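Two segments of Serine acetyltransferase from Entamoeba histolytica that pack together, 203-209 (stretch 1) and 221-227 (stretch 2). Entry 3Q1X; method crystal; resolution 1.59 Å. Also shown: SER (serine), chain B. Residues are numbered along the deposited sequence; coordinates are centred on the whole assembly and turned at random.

Stretch 1 203-209: TLGAMHF
Stretch 2 (221-227) KRHPTVG

Two segments of one chain can pack closely without a single hydrogen bond between them, and residues 203-209 and 221-227 of this serine acetyltransferase illustrate how. They run nearly antiparallel, their end-to-end directions 163° apart, and bury 314 Å² in total. Thr203 to Gly205 and Thr225 to Val226 are strands; the remaining residues are loop or turn. The register sets Gly205 CA 4.7 Å from His223 CA and Leu204 CA 6.0 Å from Pro224 CA. Leu204, Gly205, Ala206, Arg222, His223, Pro224 and Val226 are buried, Leu204 being covered most by the other stretch (61 Å²).

The apolar part centres on Leu204 (phi/psi -115/86). Its CA-to-CB bond points sideways, but the m,t rotamer (chi1 -76°, chi2 173°) brings Leu204 CD2 to 3.8 Å from Val226 CG2 and 4.2 Å from Pro224 CB. Val226 (-123/134), chi1 t, points toward the first stretch, whereas Thr225 points away, the alternation expected of a strand.

Close contacts between side chains and backbone surround Gly205 (-158/-145), where an ideal CB would clash with Thr203 CG2, 3.0 Å away. Pro224 (-64/155), C-gamma exo, sets its CD 3.4 Å from Gly205 O and 3.6 Å from Leu204 C. His223 (-119/161; chi1 -53°, chi2 -66°) presents its ring edge, with ND1 3.3 Å from Gly205 C and 3.5 Å from Ala206 N. The small Ala206 (-152/157) points toward stretch 2, its CB 3.5 Å from Arg222 O. His208 (-127/102; chi1 -56°, chi2 107°) packs loosely by its ring edge, NE2 4.5 Å from Arg222 CD.

Arg222 (-150/2; chi1 65°, chi2 -156°, chi3 -174°, chi4 -92°) also hydrogen-bonds the bound serine, its guanidinium suited to a carboxylate: NH2 donates to SER O at 2.8 Å, and NE to the less certainly placed SER OXT at 2.9 Å. Within stretch 2, Lys221 NZ donates to Thr225 OG1 and His223 O, both at 2.8 Å.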

# COMPACT_ATOMS: atom_id res chain seq x y z
N THR A 203 13.74 7.11 1.53
CA THR A 203 14.43 6.50 0.39
C THR A 203 15.93 6.36 0.65
O THR A 203 16.61 7.33 1.01
CB THR A 203 14.19 7.27 -0.92
OG1 THR A 203 12.79 7.23 -1.25
CG2 THR A 203 15.00 6.65 -2.07
N LEU A 204 16.41 5.13 0.49
CA LEU A 204 17.84 4.84 0.39
C LEU A 204 18.03 4.32 -1.01
O LEU A 204 17.97 3.12 -1.26
CB LEU A 204 18.27 3.79 1.42
CG LEU A 204 18.39 4.24 2.87
CD1 LEU A 204 18.65 3.06 3.77
CD2 LEU A 204 19.51 5.28 3.03
N GLY A 205 18.23 5.25 -1.95
CA GLY A 205 18.11 4.90 -3.36
C GLY A 205 18.82 5.82 -4.32
O GLY A 205 19.90 6.33 -4.03
N ALA A 206 18.19 6.00 -5.49
CA ALA A 206 18.76 6.79 -6.56
C ALA A 206 17.66 7.39 -7.43
O ALA A 206 16.54 6.87 -7.46
CB ALA A 206 19.70 5.92 -7.41
N MET A 207 17.99 8.48 -8.12
CA MET A 207 17.13 9.07 -9.13
C MET A 207 17.89 9.14 -10.44
O MET A 207 19.10 9.36 -10.44
CB MET A 207 16.77 10.50 -8.77
CG MET A 207 15.86 10.65 -7.61
SD MET A 207 15.39 12.38 -7.53
CE MET A 207 16.96 13.23 -7.32
N HIS A 208 17.17 8.99 -11.55
CA HIS A 208 17.81 9.09 -12.85
C HIS A 208 17.12 10.09 -13.75
O HIS A 208 16.06 9.83 -14.32
CB HIS A 208 17.93 7.72 -13.49
CG HIS A 208 18.65 6.73 -12.63
ND1 HIS A 208 18.01 5.70 -11.98
CD2 HIS A 208 19.95 6.66 -12.26
CE1 HIS A 208 18.89 5.02 -11.27
NE2 HIS A 208 20.08 5.58 -11.42
N PHE A 209 17.73 11.27 -13.86
CA PHE A 209 17.23 12.30 -14.75
C PHE A 209 17.49 11.89 -16.19
O PHE A 209 18.59 11.42 -16.53
CB PHE A 209 17.86 13.65 -14.42
CG PHE A 209 17.52 14.13 -13.05
CD1 PHE A 209 16.23 14.55 -12.74
CD2 PHE A 209 18.49 14.16 -12.05
CE1 PHE A 209 15.91 15.00 -11.46
CE2 PHE A 209 18.18 14.60 -10.77
CZ PHE A 209 16.89 15.03 -10.48
N LYS A 221 27.11 -0.00 -8.46
CA LYS A 221 26.87 0.60 -7.16
C LYS A 221 26.41 2.05 -7.34
O LYS A 221 27.13 2.89 -7.89
CB LYS A 221 28.14 0.49 -6.31
CG LYS A 221 28.15 1.23 -4.98
CD LYS A 221 27.03 0.81 -4.05
CE LYS A 221 27.36 1.19 -2.61
NZ LYS A 221 26.17 1.11 -1.72
N ARG A 222 25.18 2.33 -6.90
CA ARG A 222 24.52 3.60 -7.21
C ARG A 222 23.55 4.04 -6.10
O ARG A 222 22.88 5.07 -6.24
CB ARG A 222 23.78 3.50 -8.55
CG ARG A 222 22.62 2.50 -8.53
CD ARG A 222 22.30 1.99 -9.92
NE ARG A 222 21.10 1.15 -9.92
CZ ARG A 222 21.10 -0.17 -9.77
NH1 ARG A 222 22.24 -0.84 -9.59
NH2 ARG A 222 19.94 -0.83 -9.79
N HIS A 223 23.49 3.26 -5.03
CA HIS A 223 22.62 3.54 -3.89
C HIS A 223 23.50 3.73 -2.64
O HIS A 223 24.67 3.31 -2.63
CB HIS A 223 21.60 2.40 -3.69
CG HIS A 223 20.81 2.06 -4.91
ND1 HIS A 223 19.90 2.94 -5.48
CD2 HIS A 223 20.76 0.93 -5.66
CE1 HIS A 223 19.34 2.36 -6.54
NE2 HIS A 223 19.85 1.15 -6.67
N PRO A 224 22.96 4.36 -1.57
CA PRO A 224 23.79 4.70 -0.42
C PRO A 224 24.38 3.52 0.35
O PRO A 224 23.84 2.40 0.31
CB PRO A 224 22.82 5.46 0.50
CG PRO A 224 21.78 6.00 -0.42
CD PRO A 224 21.60 4.93 -1.45
N THR A 225 25.49 3.77 1.03
CA THR A 225 26.02 2.88 2.04
C THR A 225 25.83 3.58 3.38
O THR A 225 26.16 4.76 3.53
CB THR A 225 27.51 2.55 1.80
OG1 THR A 225 27.65 1.86 0.55
CG2 THR A 225 28.08 1.69 2.93
N VAL A 226 25.26 2.85 4.33
CA VAL A 226 24.90 3.39 5.63
C VAL A 226 25.59 2.55 6.71
O VAL A 226 25.60 1.32 6.64
CB VAL A 226 23.35 3.40 5.81
CG1 VAL A 226 22.96 3.80 7.19
CG2 VAL A 226 22.68 4.33 4.80
N GLY A 227 26.20 3.22 7.68
CA GLY A 227 26.92 2.56 8.77
C GLY A 227 26.01 2.01 9.86
O GLY A 227 24.85 1.66 9.59
N SER B . 15.15 1.74 -9.71
CA SER B . 16.26 2.74 -9.77
C SER B . 17.61 2.05 -9.60
O SER B . 17.68 0.84 -9.36
CB SER B . 16.08 3.81 -8.69
OG SER B . 16.20 3.25 -7.39
OXT SER B . 18.65 2.68 -9.70